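Local coordinates for aldehyde dehydrogenase family protein (Pseudomonas syringae pv. tomato, PDB 5IUV), which probably oxidises indole-3-acetaldehyde to the auxin indole-3-acetic acid, using NAD+ as its hydride acceptor, at residues V160-V165 with D238-T243; S187-P192 with N218-Y223; D389-A394 with S408-D413. All coordinates share one frame; numbering follows the deposited sequence.

Contact 1 of 3, residues V160-V165 with D238-T243. With NAD (nicotinamide-adenine-dinucleotide), chain C.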
loop_
_atom_site.group_PDB
_atom_site.type_symbol
_atom_site.label_atom_id
_atom_site.label_comp_id
_atom_site.label_asym_id
_atom_site.label_seq_id
_atom_site.Cartn_x
_atom_site.Cartn_y
_atom_site.Cartn_z
ATOM N N VAL A 160 6.748 -19.460 -17.011
ATOM C CA VAL A 160 8.096 -19.597 -17.559
ATOM C C VAL A 160 8.621 -18.250 -18.040
ATOM O O VAL A 160 7.992 -17.586 -18.865
ATOM C CB VAL A 160 8.126 -20.608 -18.720
ATOM C CG1 VAL A 160 9.508 -20.638 -19.377
ATOM C CG2 VAL A 160 7.734 -21.986 -18.218
ATOM N N VAL A 161 9.770 -17.850 -17.507
ATOM C CA VAL A 161 10.367 -16.557 -17.810
ATOM C C VAL A 161 11.672 -16.735 -18.579
ATOM O O VAL A 161 12.535 -17.507 -18.157
ATOM C CB VAL A 161 10.637 -15.760 -16.511
ATOM C CG1 VAL A 161 11.323 -14.431 -16.815
ATOM C CG2 VAL A 161 9.337 -15.548 -15.737
ATOM N N ALA A 162 11.806 -16.055 -19.722
ATOM C CA ALA A 162 13.100 -15.979 -20.395
ATOM C C ALA A 162 13.794 -14.678 -19.995
ATOM O O ALA A 162 13.196 -13.609 -20.046
ATOM C CB ALA A 162 12.937 -16.067 -21.920
ATOM N N ALA A 163 15.042 -14.777 -19.553
ATOM C CA ALA A 163 15.813 -13.592 -19.195
ATOM C C ALA A 163 17.041 -13.480 -20.087
ATOM O O ALA A 163 17.920 -14.338 -20.061
ATOM C CB ALA A 163 16.221 -13.640 -17.740
ATOM N N ILE A 164 17.089 -12.409 -20.870
ATOM C CA ILE A 164 18.188 -12.158 -21.789
ATOM C C ILE A 164 18.962 -10.943 -21.279
ATOM O O ILE A 164 18.400 -9.849 -21.156
ATOM C CB ILE A 164 17.670 -11.915 -23.225
ATOM C CG1 ILE A 164 16.891 -13.136 -23.727
ATOM C CG2 ILE A 164 18.816 -11.619 -24.170
ATOM C CD1 ILE A 164 16.136 -12.885 -25.020
ATOM N N VAL A 165 20.241 -11.141 -20.971
ATOM C CA VAL A 165 21.034 -10.124 -20.280
ATOM C C VAL A 165 22.326 -9.783 -21.038
ATOM O O VAL A 165 22.776 -10.562 -21.883
ATOM C CB VAL A 165 21.357 -10.584 -18.838
ATOM C CG1 VAL A 165 20.063 -10.707 -18.025
ATOM C CG2 VAL A 165 22.122 -11.900 -18.846
ATOM N N ASP A 238 6.125 -17.406 -21.174
ATOM C CA ASP A 238 5.085 -16.459 -20.789
ATOM C C ASP A 238 5.564 -15.015 -20.825
ATOM O O ASP A 238 4.804 -14.108 -21.154
ATOM C CB ASP A 238 4.557 -16.784 -19.383
ATOM C CG ASP A 238 3.947 -18.169 -19.301
ATOM O OD1 ASP A 238 2.844 -18.354 -19.847
ATOM O OD2 ASP A 238 4.569 -19.074 -18.700
ATOM N N THR A 239 6.831 -14.813 -20.483
ATOM C CA THR A 239 7.371 -13.475 -20.295
ATOM C C THR A 239 8.826 -13.479 -20.703
ATOM O O THR A 239 9.548 -14.425 -20.396
ATOM C CB THR A 239 7.250 -13.018 -18.809
ATOM O OG1 THR A 239 5.870 -12.910 -18.440
ATOM C CG2 THR A 239 7.946 -11.688 -18.575
ATOM N N VAL A 240 9.262 -12.440 -21.402
ATOM C CA VAL A 240 10.687 -12.261 -21.608
ATOM C C VAL A 240 11.111 -10.934 -20.970
ATOM O O VAL A 240 10.449 -9.904 -21.125
ATOM C CB VAL A 240 11.074 -12.317 -23.112
ATOM C CG1 VAL A 240 10.331 -11.265 -23.926
ATOM C CG2 VAL A 240 12.588 -12.182 -23.295
ATOM N N VAL A 241 12.188 -10.979 -20.197
ATOM C CA VAL A 241 12.768 -9.751 -19.676
ATOM C C VAL A 241 14.135 -9.598 -20.301
ATOM O O VAL A 241 14.845 -10.580 -20.508
ATOM C CB VAL A 241 12.848 -9.742 -18.140
ATOM C CG1 VAL A 241 11.441 -9.773 -17.562
ATOM C CG2 VAL A 241 13.679 -10.927 -17.604
ATOM N N PHE A 242 14.485 -8.357 -20.614
ATOM C CA PHE A 242 15.637 -8.064 -21.445
ATOM C C PHE A 242 16.389 -6.854 -20.940
ATOM O O PHE A 242 15.791 -5.865 -20.530
ATOM C CB PHE A 242 15.179 -7.826 -22.890
ATOM C CG PHE A 242 16.267 -7.337 -23.821
ATOM C CD1 PHE A 242 16.413 -5.983 -24.092
ATOM C CD2 PHE A 242 17.116 -8.234 -24.452
ATOM C CE1 PHE A 242 17.401 -5.528 -24.955
ATOM C CE2 PHE A 242 18.106 -7.790 -25.314
ATOM C CZ PHE A 242 18.247 -6.434 -25.569
ATOM N N THR A 243 17.709 -6.943 -20.987
ATOM C CA THR A 243 18.563 -5.784 -20.795
ATOM C C THR A 243 19.605 -5.779 -21.912
ATOM O O THR A 243 20.318 -6.761 -22.116
ATOM C CB THR A 243 19.241 -5.795 -19.416
ATOM O OG1 THR A 243 18.253 -5.631 -18.395
ATOM C CG2 THR A 243 20.218 -4.669 -19.310
HETATM P PA NAD C . 22.538 -6.314 -27.198
HETATM O O1A NAD C . 21.251 -5.634 -27.470
HETATM O O2A NAD C . 23.421 -6.480 -28.419
HETATM O O5B NAD C . 22.280 -7.728 -26.547
HETATM C C5B NAD C . 21.820 -7.959 -25.199
HETATM C C4B NAD C . 21.485 -9.426 -25.091
HETATM O O4B NAD C . 20.516 -9.763 -26.107
HETATM C C3B NAD C . 22.632 -10.428 -25.255
HETATM O O3B NAD C . 22.457 -11.545 -24.391
HETATM C C2B NAD C . 22.508 -10.850 -26.721
HETATM O O2B NAD C . 23.074 -12.134 -26.965
HETATM C C1B NAD C . 20.992 -10.837 -26.891
HETATM N N9A NAD C . 20.484 -10.678 -28.250
HETATM C C8A NAD C . 21.110 -10.092 -29.319
HETATM N N7A NAD C . 20.446 -10.180 -30.446
HETATM C C5A NAD C . 19.282 -10.853 -30.088
HETATM C C6A NAD C . 18.133 -11.216 -30.821
HETATM N N6A NAD C . 17.989 -11.011 -32.135
HETATM N N1A NAD C . 17.129 -11.827 -30.147
HETATM C C2A NAD C . 17.283 -12.073 -28.842
HETATM N N3A NAD C . 18.323 -11.791 -28.052
HETATM C C4A NAD C . 19.295 -11.165 -28.739
HETATM O O3 NAD C . 23.353 -5.473 -26.100
HETATM P PN NAD C . 24.804 -5.628 -25.431
HETATM O O1N NAD C . 25.784 -5.163 -26.441
HETATM O O2N NAD C . 24.936 -6.995 -24.877
HETATM O O5D NAD C . 24.719 -4.637 -24.181
HETATM C C5D NAD C . 24.923 -3.213 -24.309
HETATM C C4D NAD C . 23.576 -2.537 -24.239
HETATM O O4D NAD C . 22.945 -2.853 -22.977
HETATM C C3D NAD C . 23.612 -1.015 -24.290
HETATM O O3D NAD C . 22.625 -0.536 -25.197
HETATM C C2D NAD C . 23.303 -0.639 -22.836
HETATM O O2D NAD C . 22.676 0.624 -22.633
HETATM C C1D NAD C . 22.317 -1.753 -22.414
HETATM N N1N NAD C . 22.281 -1.890 -20.897
HETATM C C2N NAD C . 21.066 -1.493 -20.286
HETATM C C3N NAD C . 20.909 -1.635 -18.916
HETATM C C7N NAD C . 19.673 -1.166 -18.190
HETATM O O7N NAD C . 18.832 -0.462 -18.789
HETATM N N7N NAD C . 19.583 -1.428 -16.909
HETATM C C4N NAD C . 21.970 -2.150 -18.168
HETATM C C5N NAD C . 23.165 -2.502 -18.786
HETATM C C6N NAD C . 23.299 -2.369 -20.158
#
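Asp238 meets Val160 through its carboxylate: Val160 N donates to Asp238 OD2 over 2.8 Å in an almost straight bond (175°) that takes the anti lone pair of that oxygen. The side chain reaches back because CG stands anti to its own carbonyl carbon; the same OD2 also pairs with Arg67. In return Val160 O accepts from Asp238 N and, weakly, from Thr239 N, a shared acceptor where the strand pairing begins. Thr239 then passes its carbonyl to Ala162 N (O to N 2.9 Å), and its side chain turns to the face that also carries Val161, Ala163 and Val241. Val240, on the reverse face beside Ala162 and Ile164, brings CG2 within 4.0 Å of Ile164 CD1, the two side chains crossing at a slant, with Leu252 of helix 246-258 beyond. The two strands run in the same direction, 18° apart, and are paired near the middle of the parallel part of the sheet of the Rossmann-like NAD-binding domain of aldehyde dehydrogenases. Val241 grips Ala162 and Ile164 by its N and O respectively, while its CG2 lies 3.7 Å from Ala163 CB. At Phe242, whose CG is anti to the backbone N (chi1 173°), CD2 lies 3.8 Å from Ile164 CG2 at the ring edge, and the ring continues to the adenine ribose, where Phe242 CE2 approaches NAD O4B. Thr243 N donates to Ile164 O (3.0 Å); its OG1 bonds to Lys177, its methyl lies against the nicotinamide ring, and nearby Val165 O receives the NAD O3B hydroxyl at 2.7 Å.

Contact 2 of 3, residues S187-P192 with N218-Y223. With NAD (nicotinamide-adenine-dinucleotide), chain C.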
loop_
_atom_site.group_PDB
_atom_site.type_symbol
_atom_site.label_atom_id
_atom_site.label_comp_id
_atom_site.label_asym_id
_atom_site.label_seq_id
_atom_site.Cartn_x
_atom_site.Cartn_y
_atom_site.Cartn_z
ATOM N N SER A 187 9.762 -20.399 -13.118
ATOM C CA SER A 187 10.951 -21.030 -13.678
ATOM C C SER A 187 11.580 -20.037 -14.638
ATOM O O SER A 187 10.871 -19.319 -15.346
ATOM C CB SER A 187 10.618 -22.339 -14.400
ATOM O OG SER A 187 10.117 -23.300 -13.496
ATOM N N VAL A 188 12.907 -19.989 -14.656
ATOM C CA VAL A 188 13.620 -19.027 -15.483
ATOM C C VAL A 188 14.603 -19.721 -16.418
ATOM O O VAL A 188 15.346 -20.605 -15.997
ATOM C CB VAL A 188 14.386 -18.001 -14.609
ATOM C CG1 VAL A 188 15.189 -17.014 -15.479
ATOM C CG2 VAL A 188 13.414 -17.256 -13.718
ATOM N N VAL A 189 14.578 -19.326 -17.690
ATOM C CA VAL A 189 15.625 -19.692 -18.633
ATOM C C VAL A 189 16.479 -18.455 -18.892
ATOM O O VAL A 189 16.030 -17.486 -19.516
ATOM C CB VAL A 189 15.070 -20.232 -19.960
ATOM C CG1 VAL A 189 16.219 -20.630 -20.896
ATOM C CG2 VAL A 189 14.135 -21.413 -19.703
ATOM N N LEU A 190 17.702 -18.499 -18.381
ATOM C CA LEU A 190 18.643 -17.392 -18.462
ATOM C C LEU A 190 19.548 -17.536 -19.681
ATOM O O LEU A 190 20.149 -18.592 -19.892
ATOM C CB LEU A 190 19.477 -17.335 -17.180
ATOM C CG LEU A 190 20.580 -16.284 -17.071
ATOM C CD1 LEU A 190 20.006 -14.878 -17.156
ATOM C CD2 LEU A 190 21.322 -16.481 -15.760
ATOM N N LYS A 191 19.629 -16.474 -20.476
ATOM C CA LYS A 191 20.462 -16.447 -21.678
ATOM C C LYS A 191 21.472 -15.319 -21.538
ATOM O O LYS A 191 21.179 -14.172 -21.874
ATOM C CB LYS A 191 19.608 -16.246 -22.938
ATOM C CG LYS A 191 20.131 -16.928 -24.204
ATOM C CD LYS A 191 21.494 -16.393 -24.652
ATOM C CE LYS A 191 21.435 -14.955 -25.146
ATOM N NZ LYS A 191 22.775 -14.463 -25.591
ATOM N N PRO A 192 22.669 -15.641 -21.037
ATOM C CA PRO A 192 23.719 -14.635 -20.889
ATOM C C PRO A 192 24.275 -14.191 -22.238
ATOM O O PRO A 192 24.145 -14.899 -23.244
ATOM C CB PRO A 192 24.794 -15.368 -20.072
ATOM C CG PRO A 192 24.638 -16.796 -20.488
ATOM C CD PRO A 192 23.140 -16.988 -20.667
ATOM N N ASN A 218 17.444 -22.772 -15.638
ATOM C CA ASN A 218 18.217 -23.332 -16.733
ATOM C C ASN A 218 19.016 -22.211 -17.378
ATOM O O ASN A 218 18.529 -21.087 -17.464
ATOM C CB ASN A 218 17.306 -24.004 -17.768
ATOM C CG ASN A 218 16.608 -25.245 -17.226
ATOM O OD1 ASN A 218 17.134 -25.943 -16.358
ATOM N ND2 ASN A 218 15.415 -25.525 -17.745
ATOM N N VAL A 219 20.231 -22.511 -17.828
ATOM C CA VAL A 219 21.099 -21.490 -18.419
ATOM C C VAL A 219 21.562 -21.896 -19.822
ATOM O O VAL A 219 22.165 -22.956 -20.001
ATOM C CB VAL A 219 22.337 -21.222 -17.541
ATOM C CG1 VAL A 219 23.246 -20.177 -18.204
ATOM C CG2 VAL A 219 21.906 -20.757 -16.148
ATOM N N LEU A 220 21.284 -21.050 -20.806
ATOM C CA LEU A 220 21.637 -21.347 -22.194
ATOM C C LEU A 220 22.606 -20.322 -22.789
ATOM O O LEU A 220 22.184 -19.278 -23.291
ATOM C CB LEU A 220 20.377 -21.409 -23.055
ATOM C CG LEU A 220 19.279 -22.380 -22.624
ATOM C CD1 LEU A 220 18.114 -22.351 -23.624
ATOM C CD2 LEU A 220 19.848 -23.790 -22.478
ATOM N N PRO A 221 23.916 -20.610 -22.727
ATOM C CA PRO A 221 24.860 -19.724 -23.412
ATOM C C PRO A 221 24.720 -19.867 -24.926
ATOM O O PRO A 221 24.267 -20.908 -25.406
ATOM C CB PRO A 221 26.228 -20.209 -22.921
ATOM C CG PRO A 221 26.000 -21.635 -22.522
ATOM C CD PRO A 221 24.591 -21.713 -22.019
ATOM N N GLY A 222 25.066 -18.823 -25.664
ATOM C CA GLY A 222 24.926 -18.844 -27.109
ATOM C C GLY A 222 24.605 -17.470 -27.659
ATOM O O GLY A 222 24.450 -16.519 -26.901
ATOM N N TYR A 223 24.506 -17.367 -28.984
ATOM C CA TYR A 223 24.317 -16.080 -29.638
ATOM C C TYR A 223 22.890 -15.572 -29.520
ATOM O O TYR A 223 21.951 -16.353 -29.377
ATOM C CB TYR A 223 24.715 -16.176 -31.110
ATOM C CG TYR A 223 26.164 -16.548 -31.293
ATOM C CD1 TYR A 223 27.171 -15.647 -30.980
ATOM C CD2 TYR A 223 26.528 -17.805 -31.758
ATOM C CE1 TYR A 223 28.506 -15.982 -31.136
ATOM C CE2 TYR A 223 27.866 -18.150 -31.918
ATOM C CZ TYR A 223 28.845 -17.234 -31.601
ATOM O OH TYR A 223 30.170 -17.566 -31.759
HETATM P PA NAD C . 22.538 -6.314 -27.198
HETATM O O1A NAD C . 21.251 -5.634 -27.470
HETATM O O2A NAD C . 23.421 -6.480 -28.419
HETATM O O5B NAD C . 22.280 -7.728 -26.547
HETATM C C5B NAD C . 21.820 -7.959 -25.199
HETATM C C4B NAD C . 21.485 -9.426 -25.091
HETATM O O4B NAD C . 20.516 -9.763 -26.107
HETATM C C3B NAD C . 22.632 -10.428 -25.255
HETATM O O3B NAD C . 22.457 -11.545 -24.391
HETATM C C2B NAD C . 22.508 -10.850 -26.721
HETATM O O2B NAD C . 23.074 -12.134 -26.965
HETATM C C1B NAD C . 20.992 -10.837 -26.891
HETATM N N9A NAD C . 20.484 -10.678 -28.250
HETATM C C8A NAD C . 21.110 -10.092 -29.319
HETATM N N7A NAD C . 20.446 -10.180 -30.446
HETATM C C5A NAD C . 19.282 -10.853 -30.088
HETATM C C6A NAD C . 18.133 -11.216 -30.821
HETATM N N6A NAD C . 17.989 -11.011 -32.135
HETATM N N1A NAD C . 17.129 -11.827 -30.147
HETATM C C2A NAD C . 17.283 -12.073 -28.842
HETATM N N3A NAD C . 18.323 -11.791 -28.052
HETATM C C4A NAD C . 19.295 -11.165 -28.739
HETATM O O3 NAD C . 23.353 -5.473 -26.100
HETATM P PN NAD C . 24.804 -5.628 -25.431
HETATM O O1N NAD C . 25.784 -5.163 -26.441
HETATM O O2N NAD C . 24.936 -6.995 -24.877
HETATM O O5D NAD C . 24.719 -4.637 -24.181
HETATM C C5D NAD C . 24.923 -3.213 -24.309
HETATM C C4D NAD C . 23.576 -2.537 -24.239
HETATM O O4D NAD C . 22.945 -2.853 -22.977
HETATM C C3D NAD C . 23.612 -1.015 -24.290
HETATM O O3D NAD C . 22.625 -0.536 -25.197
HETATM C C2D NAD C . 23.303 -0.639 -22.836
HETATM O O2D NAD C . 22.676 0.624 -22.633
HETATM C C1D NAD C . 22.317 -1.753 -22.414
HETATM N N1N NAD C . 22.281 -1.890 -20.897
HETATM C C2N NAD C . 21.066 -1.493 -20.286
HETATM C C3N NAD C . 20.909 -1.635 -18.916
HETATM C C7N NAD C . 19.673 -1.166 -18.190
HETATM O O7N NAD C . 18.832 -0.462 -18.789
HETATM N N7N NAD C . 19.583 -1.428 -16.909
HETATM C C4N NAD C . 21.970 -2.150 -18.168
HETATM C C5N NAD C . 23.165 -2.502 -18.786
HETATM C C6N NAD C . 23.299 -2.369 -20.158
HETATM O O HOH W 1 26.104 -16.700 -23.878
#
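Lys191 and Gly222 meet at the adenine ribose of NAD, where four acceptors lie around the three N-H groups of the ammonium NZ: NAD O2B at 2.7 Å, Pro192 O at 2.8 Å, Gly222 O at 3.0 Å and NAD O3B, the longest at 3.2 Å. At least one hydrogen must therefore be shared. Neither carbonyl is approached in its plane; NZ stands 43° out of that of Pro192 and is tilted 26° from that of Gly222. The aliphatic chain, bent at chi2 and chi3, doubles over Leu220 O, with Lys191 CG 3.3 Å from it; this buried oxygen has no polar partner in the model. A water bridges the segments, donating to Pro192 O and accepting from Gly222 N. Farther out, Pro192 CD rests on Val219 CG1 at 4.0 Å, and on the other face Val189 CG1 crosses Leu220 CD1 at 3.7 Å. Behind these side chains runs the parallel pairing that sets the register: Asn218 N to Val188 O, Leu190 N to Asn218 O and Leu220 N to Leu190 O. Helix 198-210 links the two strands in a beta-alpha-beta unit and packs on Leu190, Pro192 and Val219, while Asn218 OD1 is anchored to Gln25 N. The carbonyls, the ribose oxygens and the long, weak ion pair with Glu194 would probably favour the charged form of Lys191, and Gly222 O and Pro192 O help place NZ against NAD O2B and O3B.

Contact 3 of 3, residues D389-A394 with S408-D413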
loop_
_atom_site.group_PDB
_atom_site.type_symbol
_atom_site.label_atom_id
_atom_site.label_comp_id
_atom_site.label_asym_id
_atom_site.label_seq_id
_atom_site.Cartn_x
_atom_site.Cartn_y
_atom_site.Cartn_z
ATOM N N ASP A 389 34.693 18.979 -25.540
ATOM C CA ASP A 389 34.077 20.235 -25.141
ATOM C C ASP A 389 33.402 20.861 -26.356
ATOM O O ASP A 389 33.617 20.414 -27.483
ATOM C CB ASP A 389 35.127 21.181 -24.546
ATOM C CG ASP A 389 34.510 22.406 -23.895
ATOM O OD1 ASP A 389 33.304 22.357 -23.570
ATOM O OD2 ASP A 389 35.228 23.411 -23.704
ATOM N N GLY A 390 32.588 21.890 -26.128
ATOM C CA GLY A 390 31.939 22.606 -27.214
ATOM C C GLY A 390 30.989 21.730 -28.007
ATOM O O GLY A 390 30.873 21.863 -29.223
ATOM N N VAL A 391 30.311 20.824 -27.312
ATOM C CA VAL A 391 29.374 19.918 -27.957
ATOM C C VAL A 391 27.984 20.548 -28.026
ATOM O O VAL A 391 27.508 21.143 -27.055
ATOM C CB VAL A 391 29.307 18.562 -27.215
ATOM C CG1 VAL A 391 28.170 17.694 -27.752
ATOM C CG2 VAL A 391 30.642 17.835 -27.319
ATOM N N ASN A 392 27.358 20.439 -29.191
ATOM C CA ASN A 392 25.960 20.808 -29.361
ATOM C C ASN A 392 25.100 19.542 -29.359
ATOM O O ASN A 392 25.526 18.504 -29.868
ATOM C CB ASN A 392 25.778 21.605 -30.653
ATOM C CG ASN A 392 24.383 21.498 -31.210
ATOM O OD1 ASN A 392 24.084 20.586 -31.975
ATOM N ND2 ASN A 392 23.514 22.429 -30.829
ATOM N N ASN A 393 23.897 19.621 -28.794
ATOM C CA ASN A 393 23.095 18.417 -28.556
ATOM C C ASN A 393 22.661 17.679 -29.825
ATOM O O ASN A 393 22.154 16.559 -29.749
ATOM C CB ASN A 393 21.856 18.762 -27.721
ATOM C CG ASN A 393 21.255 17.540 -27.044
ATOM O OD1 ASN A 393 21.933 16.837 -26.295
ATOM N ND2 ASN A 393 19.976 17.290 -27.294
ATOM N N ALA A 394 22.851 18.299 -30.986
ATOM C CA ALA A 394 22.458 17.660 -32.239
ATOM C C ALA A 394 23.597 16.830 -32.829
ATOM O O ALA A 394 23.396 16.101 -33.799
ATOM C CB ALA A 394 21.984 18.699 -33.250
ATOM N N SER A 408 30.583 14.072 -23.408
ATOM C CA SER A 408 30.230 15.287 -24.146
ATOM C C SER A 408 29.889 16.409 -23.174
ATOM O O SER A 408 29.094 16.223 -22.253
ATOM C CB SER A 408 29.053 15.041 -25.092
ATOM O OG SER A 408 29.408 14.127 -26.118
ATOM N N VAL A 409 30.490 17.575 -23.376
ATOM C CA VAL A 409 30.246 18.702 -22.479
ATOM C C VAL A 409 29.453 19.812 -23.166
ATOM O O VAL A 409 29.892 20.370 -24.171
ATOM C CB VAL A 409 31.562 19.286 -21.937
ATOM C CG1 VAL A 409 31.269 20.449 -20.992
ATOM C CG2 VAL A 409 32.374 18.201 -21.234
ATOM N N LEU A 410 28.291 20.138 -22.601
ATOM C CA LEU A 410 27.410 21.157 -23.166
ATOM C C LEU A 410 27.169 22.267 -22.148
ATOM O O LEU A 410 27.285 22.039 -20.940
ATOM C CB LEU A 410 26.072 20.546 -23.595
ATOM C CG LEU A 410 26.043 19.337 -24.541
ATOM C CD1 LEU A 410 26.314 18.015 -23.819
ATOM C CD2 LEU A 410 24.713 19.281 -25.296
ATOM N N THR A 411 26.831 23.465 -22.621
ATOM C CA THR A 411 26.533 24.562 -21.701
ATOM C C THR A 411 25.094 25.053 -21.836
ATOM O O THR A 411 24.436 24.807 -22.845
ATOM C CB THR A 411 27.495 25.759 -21.896
ATOM O OG1 THR A 411 27.534 26.143 -23.276
ATOM C CG2 THR A 411 28.899 25.393 -21.436
ATOM N N PHE A 412 24.615 25.726 -20.793
ATOM C CA PHE A 412 23.290 26.351 -20.784
ATOM C C PHE A 412 23.342 27.590 -19.898
ATOM O O PHE A 412 24.291 27.755 -19.124
ATOM C CB PHE A 412 22.219 25.378 -20.279
ATOM C CG PHE A 412 22.398 24.969 -18.837
ATOM C CD1 PHE A 412 21.859 25.730 -17.808
ATOM C CD2 PHE A 412 23.105 23.826 -18.512
ATOM C CE1 PHE A 412 22.032 25.356 -16.483
ATOM C CE2 PHE A 412 23.276 23.449 -17.188
ATOM C CZ PHE A 412 22.742 24.212 -16.180
ATOM N N ASP A 413 22.328 28.450 -19.992
ATOM C CA ASP A 413 22.301 29.677 -19.190
ATOM C C ASP A 413 21.058 29.830 -18.309
ATOM O O ASP A 413 21.025 30.698 -17.434
ATOM C CB ASP A 413 22.429 30.909 -20.094
ATOM C CG ASP A 413 21.380 30.950 -21.189
ATOM O OD1 ASP A 413 20.360 30.234 -21.090
ATOM O OD2 ASP A 413 21.582 31.710 -22.160
HETATM O O HOH W 2 30.564 22.911 -23.750
HETATM O O HOH W 3 26.832 23.501 -25.639
#
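Val391 packs on Ser408, Val409 and Leu410 in the chain that follows Asp389, beside the parallel strand 406-412, in the second sheet of the chain, consistent with the catalytic domain of aldehyde dehydrogenases. Its isopropyl group, with CG1 anti to the backbone N (chi1 171°), straddles Ser408 CB, to which Val391 CG1 and CG2 are each 3.9 Å distant; Ile397 and Ala398 of helix 396-399 also touch it. Val409 supplies the one direct hydrogen bond between the segments: its O accepts from Val391 N at 3.2 Å (157°) and also from a water shared with Asp389 OD1. Asp389 OD1 further lies 3.8 Å from Val409 CG1, whereas its OD2 is held by Lys315 and Arg366. Leu410 lies against the 391-393 backbone, its CG 3.4 Å from Val391 O and its CD2 3.6 Å from Asn393 N, while Ile421 of helix 415-423 touches the same leucine. A second water links the segments, donating to Val391 O and accepting from Thr411 N. Beyond it the loop folds into an Asx turn, in which Ala394 N donates to Asn392 OD1 over 2.8 Å from above the plane of the side-chain carbonyl.

Contacts 1 and 2 belong to one sheet, their centres 9 Å apart, and contact 2 is nested in the chain loop that contact 1 closes. Strands 149-164 and 187-191 join them directly: Val161 O lies 2.8 Å from Val189 N and Ala163 O 2.8 Å from Lys191 N, both probable hydrogen bonds. Both contacts touch NAD, whose O3B is hydrogen-bonded to Val165 O and to Lys191 NZ, and contact 1 also brings Thr243 beside Glu267, the predicted active-site residue. Contact 3 lies across the chain's centre, about 37 Å from contact 1 and 41 Å from contact 2 between centres; its Ser408 side chain is about 11 Å from that of Glu401, which hydrogen-bonds NAD.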